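Local coordinates for probable translation initiation factor eIF-2B subunit beta (Schizosaccharomyces pombe, PDB 5B04), which acts as a subunit of the eIF2B complex, which catalyses the exchange of GDP for GTP on the gamma subunit of translation initiation factor eIF2, at residues 91-96 against 393-398. Numbering follows the deposited sequence.
Sequences LIREEY and DASDTI
The guanidinium of R93 meets the carboxylate of D396 at its edge, tip to tip, the two planes nearly coplanar at 12° to each other. R93 NH2 gives a hydrogen bond to D396 OD2 of 2.7 Å, bent little from straight (165° at the hydrogen). D396 OD2 lies near the guanidinium plane and accepts through its syn lone pair. OD1 of D396 stands beside the same nitrogen and makes a salt bridge, so that both carboxylate oxygens turn to NH2. The carboxylate of D393 approaches quite differently: it reaches R93 tip to tip as well, but obliquely, its plane turned 71° from the guanidinium. OD2 of D393 and NH1 of R93 form a salt bridge whose modelled separation is doubtful. One arginine thus joins two aspartates three positions apart in a salt-bridge network. S395 OG hydrogen-bonds to D396 OD1 (3.0 Å) from above the carboxylate plane, adding a second-shell hold on the group that R93 grips. Beside this network, the side chains of E94 and D393 pass one another, running opposite ways, with E94 OE2 3.6 Å from D393 OD1; this proximity of like charges is probably eased by R90, which has weak, long ion pairs to both residues. The contact lies at the surface and ties the C-terminal tail, which follows the Rossmann-like part and helix 384-391, to the C-terminal half of helix 79-102 in the helical N-terminal part, the two-part build of eIF2B alpha/beta/delta subunits. Earlier in that helix, R86 hydrogen-bonds the carbonyl oxygens of D396 and T397, giving the tail a second attachment. Helix 57-74 packs here too, its I61 touching R93 and its R65 touching S395, while helix 176-190 packs through I179 against L91 and I92.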
# COMPACT_ATOMS: atom_id res chain seq x y z
N LEU C 91 -1.29 -38.84 20.57
CA LEU C 91 -0.57 -40.00 20.06
C LEU C 91 -1.01 -41.25 20.80
O LEU C 91 -1.30 -42.27 20.19
CB LEU C 91 0.95 -39.79 20.20
CG LEU C 91 1.95 -40.60 19.37
CD1 LEU C 91 3.32 -39.96 19.50
CD2 LEU C 91 2.01 -42.06 19.78
N ILE C 92 -1.06 -41.18 22.11
CA ILE C 92 -1.54 -42.31 22.85
C ILE C 92 -3.00 -42.64 22.62
O ILE C 92 -3.33 -43.76 22.31
CB ILE C 92 -1.34 -42.05 24.33
CG1 ILE C 92 0.13 -41.79 24.61
CG2 ILE C 92 -1.81 -43.22 25.15
CD1 ILE C 92 0.37 -41.13 25.93
N ARG C 93 -3.87 -41.65 22.71
CA ARG C 93 -5.29 -41.95 22.70
C ARG C 93 -5.67 -42.54 21.38
O ARG C 93 -6.33 -43.55 21.31
CB ARG C 93 -6.11 -40.70 22.91
CG ARG C 93 -5.66 -39.85 24.08
CD ARG C 93 -6.86 -39.32 24.83
NE ARG C 93 -6.60 -38.08 25.54
CZ ARG C 93 -5.90 -37.06 25.06
NH1 ARG C 93 -5.37 -37.14 23.85
NH2 ARG C 93 -5.72 -35.97 25.77
N GLU C 94 -5.22 -41.90 20.32
CA GLU C 94 -5.59 -42.35 19.01
C GLU C 94 -5.00 -43.70 18.72
O GLU C 94 -5.65 -44.56 18.16
CB GLU C 94 -5.22 -41.32 17.95
CG GLU C 94 -5.63 -39.89 18.31
CD GLU C 94 -7.00 -39.48 17.79
OE1 GLU C 94 -7.22 -39.53 16.56
OE2 GLU C 94 -7.85 -39.08 18.60
N GLU C 95 -3.75 -43.90 19.11
CA GLU C 95 -3.11 -45.16 18.82
C GLU C 95 -3.83 -46.25 19.57
O GLU C 95 -4.18 -47.27 19.00
CB GLU C 95 -1.65 -45.09 19.26
CG GLU C 95 -0.98 -46.41 19.59
CD GLU C 95 -1.44 -47.53 18.69
OE1 GLU C 95 -1.25 -47.43 17.47
OE2 GLU C 95 -1.97 -48.52 19.21
N TYR C 96 -4.09 -46.00 20.83
CA TYR C 96 -4.78 -46.98 21.62
C TYR C 96 -6.14 -47.15 21.01
O TYR C 96 -6.57 -48.26 20.80
CB TYR C 96 -4.86 -46.52 23.06
CG TYR C 96 -6.00 -47.09 23.86
CD1 TYR C 96 -7.26 -46.55 23.78
CD2 TYR C 96 -5.79 -48.13 24.75
CE1 TYR C 96 -8.30 -47.05 24.54
CE2 TYR C 96 -6.83 -48.64 25.50
CZ TYR C 96 -8.07 -48.10 25.39
OH TYR C 96 -9.10 -48.59 26.14
N ASP C 393 -6.08 -32.93 20.74
CA ASP C 393 -7.37 -33.26 21.32
C ASP C 393 -7.85 -32.07 22.14
O ASP C 393 -7.06 -31.44 22.85
CB ASP C 393 -7.29 -34.52 22.18
CG ASP C 393 -7.09 -35.78 21.36
OD1 ASP C 393 -7.67 -35.86 20.25
OD2 ASP C 393 -6.37 -36.69 21.82
N ALA C 394 -9.14 -31.76 22.03
CA ALA C 394 -9.69 -30.54 22.62
C ALA C 394 -9.55 -30.49 24.14
O ALA C 394 -9.50 -29.40 24.73
CB ALA C 394 -11.15 -30.38 22.22
N SER C 395 -9.49 -31.65 24.77
CA SER C 395 -9.42 -31.73 26.23
C SER C 395 -8.10 -31.20 26.78
O SER C 395 -8.01 -30.79 27.93
CB SER C 395 -9.63 -33.17 26.70
OG SER C 395 -8.53 -33.99 26.31
N ASP C 396 -7.07 -31.21 25.94
CA ASP C 396 -5.72 -30.86 26.37
C ASP C 396 -5.42 -29.37 26.25
O ASP C 396 -4.27 -28.95 26.38
CB ASP C 396 -4.69 -31.65 25.57
CG ASP C 396 -5.00 -33.14 25.52
OD1 ASP C 396 -5.59 -33.65 26.50
OD2 ASP C 396 -4.66 -33.79 24.51
N THR C 397 -6.46 -28.57 26.00
CA THR C 397 -6.29 -27.13 25.86
C THR C 397 -5.80 -26.50 27.16
O THR C 397 -4.96 -25.60 27.15
CB THR C 397 -7.60 -26.44 25.42
OG1 THR C 397 -8.69 -27.00 26.16
CG2 THR C 397 -7.84 -26.66 23.94
N ILE C 398 -6.34 -26.97 28.28
CA ILE C 398 -5.84 -26.57 29.59
C ILE C 398 -5.06 -27.72 30.22
O ILE C 398 -5.63 -28.77 30.53
CB ILE C 398 -6.97 -26.13 30.54
CG1 ILE C 398 -7.66 -24.88 29.99
CG2 ILE C 398 -6.43 -25.86 31.93
CD1 ILE C 398 -8.69 -24.29 30.93